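Side-chain contacts in endo-beta-1,2-glucanase (Talaromyces funiculosus, PDB 6IMV), which hydrolyses internal beta-1,2-glucosidic linkages of beta-1,2-glucans as a fungal endo-acting glycoside hydrolase: residues A[140-145]-A[151-156]; A[287-292]-A[335-340]; A[311-316]-A[453-458]. One frame throughout, in Å; residues are numbered along the deposited sequence.

Contact 1 of 3, residues A[140-145]-A[151-156]; sequences FLPWFT and LTPTWD. With BGC (beta-D-glucopyranose), chain D.
Thr145 and Thr152 form the hydrogen-bonded pair of a short antiparallel hairpin: Thr145 N donates to Thr152 O (2.8 Å). Thr154 N closes the other end on Trp143 O at 3.0 Å. Between them Pro153 faces Phe144 as a non-hydrogen-bonded pair, where a residue lacking an N-H costs the hairpin nothing.

Apolar contacts flank this backbone. CG of Phe144 sits between its N and carbonyl carbon (chi1 52°), turning the ring so that Leu151 CD2 reaches Phe144 CD1 at 3.6 Å while Leu151 CD1 lies over one ring face, toward the rim. Pro142 CG rests on Pro153 CB. A separate van der Waals contact lies on the side bearing the threonines, where Thr145 CB meets Thr152 OG1 at 3.6 Å; beta-branched residues suit such extended strands.

Trp143 supplies the ligand contact. Its indole leads away from the hairpin, and NE1 donates to O4 of the bound beta-D-glucopyranose (3.0 Å, 176° at hydrogen), with sugar C4 in the ring plane at the edge. The hairpin thus holds the backbone of a pocket residue.

Phe144 bonds through its backbone to Ser78, joining the hairpin to strand 71-78; Leu151 packs on helix 112-133, and Trp143 touches Asp165 of helix 163-182.

Contact 2 of 3, residues A[287-292]-A[335-340]; sequences IGNVGP and SVVTQV
The type II' turn from Ile287 to Val290, which links strands 282-287 and 290-296 into a hairpin, packs on Val337 in the last turn of helix 318-337. Val290 makes the closest approach, its CG2 methyl resting on the branch-point carbon of Val337, 3.8 Å from CB, while Val337 CG1 faces Ile287 CG2 at 4.1 Å. In both pairs the side chains run obliquely to one another. The other methyl of Val337, CG2, stands anti to the backbone N and so turns toward the bend itself. There it lies 3.9 Å from Ile287 O and 4.1 Å from Asn289 OD1, contacts that are only van der Waals. Gly288, with phi 50°, takes the first corner of the turn and, having no side chain, lets Val337 CG2 come near its backbone. Asn289 takes the second, and a polar residue suits this exposed corner.

Each partner is stiffened by its own backbone. Ile287 and Val290 bond to each other in both directions, with Val290 N to Ile287 O at 2.9 Å. The helix closes in a Schellman motif, with Gln339 at positive phi and Val340 N bonded to Ser335 O. Tyr285 touches both Val290 and Val337, widening the apolar patch. The whole is a beta hairpin with a two-residue type II' loop, resting on a helix C-terminus.

Contact 3 of 3, residues A[311-316]-A[453-458]; sequences EMPYYD and QKMKAE
Met312 and Met455 meet beside the ring of Phe464, in helix 461-475, which touches both methionines and Pro313 and meets the ring of Tyr314 edge-to-face. Pro313 adds the CD corner of its pyrrolidine ring, which lies 4.0 Å from the sulfur SD of Met455.

The two methionine side chains cross at about a right angle. Their terminal methyls come together, CE of Met312 to CE of Met455, at 3.7 Å, and the same Met312 methyl lies 4.0 Å from Met455 SD. Both chains run extended through chi2; the bend at chi3 (79° in Met312, 85° in Met455) turns the Met312 methyl toward Met455, while the Met455 methyl turns across, and the two meet. The backbones lie well apart, the nearest CA atoms, of Met312 and Met455, being 9.3 Å from each other, so long, unbranched side chains suit both places. Proline suits its own: Pro313 is the centre of an inverse gamma turn, with Tyr314 N bonded to Met312 O, and its fixed ring offers a rigid apolar surface. Leu253 and Trp256 of helix 252-261 also touch Met312, while Phe260 touches Met455.

The charged groups lie away from the methionine contact. Lys454 NZ bridges to Glu458 OE2 at 2.8 Å, on the syn side of the carboxylate; with Gln196 and a cation-pi contact to Tyr174, this satisfies the buried lysine. Asp316 OD2 and Lys456 NZ, 5.1 Å apart, are not in contact but share Tyr461, hydrogen-bonded to the first and cation-pi partner of the second. Across the two segments, then, cohesion rests on dispersion and close fit, which, unlike hydrogen bonds, set little demand on direction.

Contacts 1 and 3 are buried, whereas contact 2 lies at the surface, on the opposite side of the chain's centre from contact 1 and about 42 Å from it, centre to centre. Contact 1 alone relies on backbone hydrogen bonds between its segments, as a strand pair must, and it alone carries a sugar-binding residue. Contacts 2 and 3 join segments distant in sequence through apolar side chains: branched aliphatics at the exposed hairpin, flexible methionines among aromatics inside. Their segments alternate along the chain, and helix 318-337 runs from just after 311-316 in contact 3 to 335-337 in contact 2. Helix 163-182 borders both contact 1 and contact 3.

Contact 1 of 3, residues A[140-145]-A[151-156]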
loop_
_atom_site.group_PDB
_atom_site.type_symbol
_atom_site.label_atom_id
_atom_site.label_comp_id
_atom_site.label_asym_id
_atom_site.label_seq_id
_atom_site.Cartn_x
_atom_site.Cartn_y
_atom_site.Cartn_z
ATOM N N PHE A 140 15.702 7.848 7.367
ATOM C CA PHE A 140 14.829 7.372 6.315
ATOM C C PHE A 140 15.474 6.159 5.644
ATOM O O PHE A 140 16.667 5.899 5.842
ATOM C CB PHE A 140 14.587 8.486 5.292
ATOM C CG PHE A 140 13.903 9.701 5.860
ATOM C CD1 PHE A 140 12.532 9.708 6.062
ATOM C CD2 PHE A 140 14.623 10.837 6.198
ATOM C CE1 PHE A 140 11.895 10.827 6.572
ATOM C CE2 PHE A 140 13.984 11.953 6.711
ATOM C CZ PHE A 140 12.621 11.949 6.896
ATOM N N LEU A 141 14.682 5.434 4.851
ATOM C CA LEU A 141 15.156 4.233 4.173
ATOM C C LEU A 141 15.099 4.427 2.660
ATOM O O LEU A 141 14.069 4.824 2.111
ATOM C CB LEU A 141 14.291 3.033 4.567
ATOM C CG LEU A 141 14.271 2.663 6.048
ATOM C CD1 LEU A 141 13.329 1.492 6.277
ATOM C CD2 LEU A 141 15.667 2.340 6.561
ATOM N N PRO A 142 16.181 4.072 1.936
ATOM C CA PRO A 142 16.145 3.951 0.484
ATOM C C PRO A 142 15.515 2.593 0.144
ATOM O O PRO A 142 15.111 1.889 1.045
ATOM C CB PRO A 142 17.633 3.966 0.130
ATOM C CG PRO A 142 18.256 3.194 1.262
ATOM C CD PRO A 142 17.470 3.627 2.485
ATOM N N TRP A 143 15.462 2.234 -1.134
ATOM C CA TRP A 143 15.327 0.818 -1.502
ATOM C C TRP A 143 16.576 0.088 -0.996
ATOM O O TRP A 143 17.688 0.592 -1.152
ATOM C CB TRP A 143 15.142 0.646 -3.010
ATOM C CG TRP A 143 13.786 1.041 -3.501
ATOM C CD1 TRP A 143 13.287 2.305 -3.607
ATOM C CD2 TRP A 143 12.747 0.160 -3.968
ATOM N NE1 TRP A 143 12.015 2.272 -4.110
ATOM C CE2 TRP A 143 11.654 0.971 -4.334
ATOM C CE3 TRP A 143 12.636 -1.227 -4.116
ATOM C CZ2 TRP A 143 10.462 0.438 -4.821
ATOM C CZ3 TRP A 143 11.457 -1.754 -4.601
ATOM C CH2 TRP A 143 10.386 -0.929 -4.949
ATOM N N PHE A 144 16.377 -1.063 -0.360
ATOM C CA PHE A 144 17.432 -1.743 0.386
ATOM C C PHE A 144 17.432 -3.241 0.069
ATOM O O PHE A 144 16.421 -3.808 -0.332
ATOM C CB PHE A 144 17.263 -1.532 1.895
ATOM C CG PHE A 144 15.897 -1.865 2.441
ATOM C CD1 PHE A 144 15.527 -3.180 2.697
ATOM C CD2 PHE A 144 14.984 -0.860 2.716
ATOM C CE1 PHE A 144 14.266 -3.476 3.194
ATOM C CE2 PHE A 144 13.731 -1.156 3.232
ATOM C CZ PHE A 144 13.372 -2.465 3.470
ATOM N N THR A 145 18.595 -3.857 0.299
ATOM C CA THR A 145 18.799 -5.286 0.243
ATOM C C THR A 145 18.667 -5.825 1.669
ATOM O O THR A 145 19.368 -5.362 2.555
ATOM C CB THR A 145 20.171 -5.610 -0.363
ATOM O OG1 THR A 145 20.225 -5.058 -1.681
ATOM C CG2 THR A 145 20.463 -7.093 -0.404
ATOM N N LEU A 151 21.193 -4.227 6.585
ATOM C CA LEU A 151 20.716 -3.569 5.379
ATOM C C LEU A 151 21.869 -2.857 4.664
ATOM O O LEU A 151 22.746 -2.255 5.297
ATOM C CB LEU A 151 19.645 -2.536 5.734
ATOM C CG LEU A 151 18.330 -3.074 6.293
ATOM C CD1 LEU A 151 17.333 -1.947 6.490
ATOM C CD2 LEU A 151 17.758 -4.166 5.411
ATOM N N THR A 152 21.802 -2.912 3.333
ATOM C CA THR A 152 22.531 -2.034 2.434
ATOM C C THR A 152 21.529 -1.418 1.460
ATOM O O THR A 152 20.518 -2.034 1.134
ATOM C CB THR A 152 23.632 -2.793 1.679
ATOM O OG1 THR A 152 23.030 -3.850 0.936
ATOM C CG2 THR A 152 24.682 -3.364 2.609
ATOM N N PRO A 153 21.783 -0.200 0.940
ATOM C CA PRO A 153 21.002 0.293 -0.190
ATOM C C PRO A 153 21.172 -0.684 -1.365
ATOM O O PRO A 153 22.233 -1.294 -1.506
ATOM C CB PRO A 153 21.614 1.668 -0.500
ATOM C CG PRO A 153 22.393 2.045 0.755
ATOM C CD PRO A 153 22.838 0.735 1.370
ATOM N N THR A 154 20.137 -0.838 -2.194
ATOM C CA THR A 154 20.344 -1.495 -3.482
ATOM C C THR A 154 21.295 -0.600 -4.284
ATOM O O THR A 154 21.441 0.579 -3.965
ATOM C CB THR A 154 19.035 -1.749 -4.231
ATOM O OG1 THR A 154 18.472 -0.497 -4.616
ATOM C CG2 THR A 154 18.039 -2.542 -3.420
ATOM N N TRP A 155 21.956 -1.172 -5.292
ATOM C CA TRP A 155 22.958 -0.462 -6.084
ATOM C C TRP A 155 22.414 0.884 -6.558
ATOM O O TRP A 155 23.033 1.921 -6.332
ATOM C CB TRP A 155 23.406 -1.287 -7.286
ATOM C CG TRP A 155 24.234 -0.489 -8.244
ATOM C CD1 TRP A 155 23.868 -0.042 -9.481
ATOM C CD2 TRP A 155 25.568 -0.005 -8.017
ATOM N NE1 TRP A 155 24.893 0.665 -10.050
ATOM C CE2 TRP A 155 25.950 0.702 -9.177
ATOM C CE3 TRP A 155 26.470 -0.100 -6.952
ATOM C CZ2 TRP A 155 27.203 1.299 -9.298
ATOM C CZ3 TRP A 155 27.709 0.493 -7.072
ATOM C CH2 TRP A 155 28.071 1.178 -8.235
ATOM N N ASP A 156 21.245 0.838 -7.202
ATOM C CA ASP A 156 20.614 2.007 -7.802
ATOM C C ASP A 156 20.273 3.071 -6.749
ATOM O O ASP A 156 20.049 4.216 -7.106
ATOM C CB ASP A 156 19.330 1.635 -8.555
ATOM C CG ASP A 156 19.511 1.411 -10.043
ATOM O OD1 ASP A 156 20.599 1.720 -10.563
ATOM O OD2 ASP A 156 18.561 0.905 -10.672
HETATM C C2 BGC D . 7.101 4.431 -6.279
HETATM C C3 BGC D . 8.116 4.285 -5.150
HETATM C C4 BGC D . 9.488 4.757 -5.616
HETATM C C5 BGC D . 9.359 6.194 -6.121
HETATM C C6 BGC D . 10.634 6.811 -6.652
HETATM C C1 BGC D . 7.110 5.859 -6.797
HETATM O O2 BGC D . 5.789 4.178 -5.794
HETATM O O3 BGC D . 8.213 2.934 -4.713
HETATM O O4 BGC D . 10.397 4.704 -4.528
HETATM O O5 BGC D . 8.415 6.252 -7.181
HETATM O O6 BGC D . 11.112 6.028 -7.722
#

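Contact 2 of 3, residues A[287-292]-A[335-340]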
loop_
_atom_site.group_PDB
_atom_site.type_symbol
_atom_site.label_atom_id
_atom_site.label_comp_id
_atom_site.label_asym_id
_atom_site.label_seq_id
_atom_site.Cartn_x
_atom_site.Cartn_y
_atom_site.Cartn_z
ATOM N N ILE A 287 -18.375 6.639 -19.897
ATOM C CA ILE A 287 -18.193 5.724 -21.019
ATOM C C ILE A 287 -19.462 4.883 -21.157
ATOM O O ILE A 287 -19.974 4.349 -20.173
ATOM C CB ILE A 287 -16.925 4.862 -20.852
ATOM C CG1 ILE A 287 -15.659 5.720 -20.911
ATOM C CG2 ILE A 287 -16.887 3.750 -21.894
ATOM C CD1 ILE A 287 -14.385 4.946 -20.705
ATOM N N GLY A 288 -19.952 4.776 -22.398
ATOM C CA GLY A 288 -21.216 4.107 -22.703
ATOM C C GLY A 288 -22.321 4.609 -21.793
ATOM O O GLY A 288 -22.502 5.825 -21.654
ATOM N N ASN A 289 -23.003 3.672 -21.122
ATOM C CA ASN A 289 -24.149 3.964 -20.266
ATOM C C ASN A 289 -23.718 4.150 -18.801
ATOM O O ASN A 289 -24.561 4.161 -17.906
ATOM C CB ASN A 289 -25.214 2.869 -20.375
ATOM C CG ASN A 289 -24.728 1.505 -19.930
ATOM O OD1 ASN A 289 -23.582 1.335 -19.527
ATOM N ND2 ASN A 289 -25.583 0.505 -20.051
ATOM N N VAL A 290 -22.411 4.299 -18.552
ATOM C CA VAL A 290 -21.900 4.444 -17.184
ATOM C C VAL A 290 -21.464 5.894 -16.989
ATOM O O VAL A 290 -20.492 6.321 -17.585
ATOM C CB VAL A 290 -20.745 3.471 -16.870
ATOM C CG1 VAL A 290 -20.168 3.723 -15.484
ATOM C CG2 VAL A 290 -21.161 2.014 -17.006
ATOM N N GLY A 291 -22.205 6.626 -16.148
ATOM C CA GLY A 291 -21.839 7.972 -15.719
ATOM C C GLY A 291 -22.771 9.041 -16.287
ATOM O O GLY A 291 -23.787 8.723 -16.887
ATOM N N PRO A 292 -22.449 10.342 -16.131
ATOM C CA PRO A 292 -21.161 10.771 -15.593
ATOM C C PRO A 292 -20.986 10.499 -14.091
ATOM O O PRO A 292 -21.947 10.580 -13.344
ATOM C CB PRO A 292 -21.152 12.278 -15.880
ATOM C CG PRO A 292 -22.616 12.660 -15.878
ATOM C CD PRO A 292 -23.319 11.472 -16.491
ATOM N N SER A 335 -14.963 -1.497 -15.478
ATOM C CA SER A 335 -14.553 -2.836 -15.863
ATOM C C SER A 335 -15.718 -3.611 -16.499
ATOM O O SER A 335 -15.501 -4.356 -17.459
ATOM C CB SER A 335 -13.928 -3.571 -14.716
ATOM O OG SER A 335 -12.564 -3.199 -14.599
ATOM N N VAL A 336 -16.942 -3.410 -15.989
ATOM C CA VAL A 336 -18.138 -4.011 -16.584
ATOM C C VAL A 336 -18.324 -3.463 -18.007
ATOM O O VAL A 336 -18.423 -4.223 -18.951
ATOM C CB VAL A 336 -19.395 -3.780 -15.718
ATOM C CG1 VAL A 336 -20.668 -4.224 -16.434
ATOM C CG2 VAL A 336 -19.274 -4.467 -14.359
ATOM N N VAL A 337 -18.341 -2.141 -18.168
ATOM C CA VAL A 337 -18.661 -1.554 -19.479
ATOM C C VAL A 337 -17.542 -1.863 -20.494
ATOM O O VAL A 337 -17.824 -2.010 -21.682
ATOM C CB VAL A 337 -18.977 -0.047 -19.368
ATOM C CG1 VAL A 337 -17.747 0.799 -19.117
ATOM C CG2 VAL A 337 -19.724 0.456 -20.594
ATOM N N THR A 338 -16.281 -2.008 -20.053
ATOM C CA THR A 338 -15.183 -2.341 -20.991
ATOM C C THR A 338 -14.920 -3.855 -21.009
ATOM O O THR A 338 -13.990 -4.300 -21.660
ATOM C CB THR A 338 -13.903 -1.544 -20.703
ATOM O OG1 THR A 338 -13.400 -1.856 -19.403
ATOM C CG2 THR A 338 -14.115 -0.050 -20.817
ATOM N N GLN A 339 -15.740 -4.624 -20.280
ATOM C CA GLN A 339 -15.800 -6.103 -20.322
ATOM C C GLN A 339 -14.482 -6.725 -19.842
ATOM O O GLN A 339 -13.959 -7.637 -20.477
ATOM C CB GLN A 339 -16.164 -6.597 -21.728
ATOM C CG GLN A 339 -17.572 -6.217 -22.152
ATOM C CD GLN A 339 -17.847 -6.742 -23.540
ATOM O OE1 GLN A 339 -17.484 -6.131 -24.533
ATOM N NE2 GLN A 339 -18.462 -7.905 -23.619
ATOM N N VAL A 340 -13.996 -6.261 -18.687
ATOM C CA VAL A 340 -12.765 -6.750 -18.062
ATOM C C VAL A 340 -13.136 -7.532 -16.802
ATOM O O VAL A 340 -13.892 -7.047 -15.960
ATOM C CB VAL A 340 -11.800 -5.588 -17.745
ATOM C CG1 VAL A 340 -10.502 -6.094 -17.137
ATOM C CG2 VAL A 340 -11.516 -4.734 -18.972
#

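Contact 3 of 3, residues A[311-316]-A[453-458]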
loop_
_atom_site.group_PDB
_atom_site.type_symbol
_atom_site.label_atom_id
_atom_site.label_comp_id
_atom_site.label_asym_id
_atom_site.label_seq_id
_atom_site.Cartn_x
_atom_site.Cartn_y
_atom_site.Cartn_z
ATOM N N GLU A 311 -3.984 5.234 5.802
ATOM C CA GLU A 311 -3.006 5.643 6.821
ATOM C C GLU A 311 -3.440 6.908 7.579
ATOM O O GLU A 311 -2.962 7.136 8.659
ATOM C CB GLU A 311 -1.637 5.847 6.173
ATOM C CG GLU A 311 -1.139 4.610 5.441
ATOM C CD GLU A 311 0.370 4.495 5.339
ATOM O OE1 GLU A 311 1.085 4.936 6.294
ATOM O OE2 GLU A 311 0.832 3.989 4.310
ATOM N N MET A 312 -4.319 7.736 7.013
ATOM C CA MET A 312 -4.796 8.943 7.698
ATOM C C MET A 312 -6.299 9.054 7.498
ATOM O O MET A 312 -6.826 8.541 6.515
ATOM C CB MET A 312 -4.097 10.198 7.169
ATOM C CG MET A 312 -2.597 10.167 7.398
ATOM S SD MET A 312 -1.789 11.687 6.908
ATOM C CE MET A 312 -2.143 12.748 8.314
ATOM N N PRO A 313 -7.032 9.687 8.440
ATOM C CA PRO A 313 -8.499 9.673 8.423
ATOM C C PRO A 313 -9.143 10.638 7.411
ATOM O O PRO A 313 -9.986 11.456 7.777
ATOM C CB PRO A 313 -8.841 10.052 9.875
ATOM C CG PRO A 313 -7.715 10.959 10.292
ATOM C CD PRO A 313 -6.486 10.375 9.624
ATOM N N TYR A 314 -8.784 10.480 6.136
ATOM C CA TYR A 314 -9.379 11.203 5.032
ATOM C C TYR A 314 -10.906 11.021 5.004
ATOM O O TYR A 314 -11.622 11.953 4.669
ATOM C CB TYR A 314 -8.769 10.728 3.707
ATOM C CG TYR A 314 -7.411 11.314 3.422
ATOM C CD1 TYR A 314 -7.296 12.516 2.744
ATOM C CD2 TYR A 314 -6.245 10.683 3.837
ATOM C CE1 TYR A 314 -6.059 13.075 2.479
ATOM C CE2 TYR A 314 -4.998 11.236 3.583
ATOM C CZ TYR A 314 -4.907 12.439 2.904
ATOM O OH TYR A 314 -3.694 13.018 2.640
ATOM N N TYR A 315 -11.396 9.822 5.345
ATOM C CA TYR A 315 -12.823 9.507 5.185
ATOM C C TYR A 315 -13.659 10.014 6.369
ATOM O O TYR A 315 -14.876 9.825 6.352
ATOM C CB TYR A 315 -13.021 8.012 4.931
ATOM C CG TYR A 315 -12.499 7.528 3.602
ATOM C CD1 TYR A 315 -12.098 8.418 2.612
ATOM C CD2 TYR A 315 -12.402 6.169 3.326
ATOM C CE1 TYR A 315 -11.596 7.971 1.401
ATOM C CE2 TYR A 315 -11.924 5.710 2.112
ATOM C CZ TYR A 315 -11.524 6.613 1.141
ATOM O OH TYR A 315 -11.046 6.181 -0.065
ATOM N N ASP A 316 -13.028 10.686 7.349
ATOM C CA ASP A 316 -13.744 11.486 8.355
ATOM C C ASP A 316 -14.353 12.734 7.708
ATOM O O ASP A 316 -15.239 13.334 8.278
ATOM C CB ASP A 316 -12.841 11.913 9.520
ATOM C CG ASP A 316 -12.459 10.797 10.476
ATOM O OD1 ASP A 316 -12.814 9.664 10.192
ATOM O OD2 ASP A 316 -11.807 11.082 11.500
ATOM N N GLN A 453 -6.578 8.678 16.535
ATOM C CA GLN A 453 -6.519 8.726 18.003
ATOM C C GLN A 453 -5.289 9.526 18.458
ATOM O O GLN A 453 -5.383 10.422 19.298
ATOM C CB GLN A 453 -6.491 7.305 18.553
ATOM C CG GLN A 453 -6.516 7.232 20.070
ATOM C CD GLN A 453 -6.198 5.833 20.533
ATOM O OE1 GLN A 453 -6.237 4.879 19.753
ATOM N NE2 GLN A 453 -5.879 5.705 21.811
ATOM N N LYS A 454 -4.135 9.208 17.867
ATOM C CA LYS A 454 -2.856 9.803 18.244
ATOM C C LYS A 454 -2.811 11.261 17.763
ATOM O O LYS A 454 -2.317 12.136 18.470
ATOM C CB LYS A 454 -1.721 8.935 17.691
ATOM C CG LYS A 454 -0.317 9.276 18.172
ATOM C CD LYS A 454 0.697 8.215 17.777
ATOM C CE LYS A 454 2.135 8.665 17.938
ATOM N NZ LYS A 454 2.458 8.992 19.347
ATOM N N MET A 455 -3.353 11.526 16.569
ATOM C CA MET A 455 -3.431 12.895 16.039
ATOM C C MET A 455 -4.254 13.779 16.987
ATOM O O MET A 455 -3.885 14.929 17.254
ATOM C CB MET A 455 -4.061 12.920 14.643
ATOM C CG MET A 455 -3.158 12.353 13.555
ATOM S SD MET A 455 -3.931 12.496 11.920
ATOM C CE MET A 455 -3.457 14.167 11.490
ATOM N N LYS A 456 -5.367 13.243 17.496
ATOM C CA LYS A 456 -6.229 13.975 18.432
ATOM C C LYS A 456 -5.461 14.244 19.731
ATOM O O LYS A 456 -5.481 15.359 20.245
ATOM C CB LYS A 456 -7.526 13.209 18.689
ATOM C CG LYS A 456 -8.539 13.320 17.558
ATOM C CD LYS A 456 -9.703 12.358 17.682
ATOM C CE LYS A 456 -10.693 12.518 16.551
ATOM N NZ LYS A 456 -11.736 11.471 16.593
ATOM N N ALA A 457 -4.754 13.228 20.232
ATOM C CA ALA A 457 -3.968 13.356 21.457
ATOM C C ALA A 457 -2.839 14.388 21.276
ATOM O O ALA A 457 -2.472 15.052 22.232
ATOM C CB ALA A 457 -3.449 12.010 21.883
ATOM N N GLU A 458 -2.320 14.551 20.049
ATOM C CA GLU A 458 -1.206 15.478 19.780
ATOM C C GLU A 458 -1.731 16.785 19.176
ATOM O O GLU A 458 -0.951 17.615 18.740
ATOM C CB GLU A 458 -0.159 14.797 18.895
ATOM C CG GLU A 458 0.559 13.683 19.641
ATOM C CD GLU A 458 1.474 12.754 18.854
ATOM O OE1 GLU A 458 1.725 13.019 17.649
ATOM O OE2 GLU A 458 1.921 11.761 19.456
#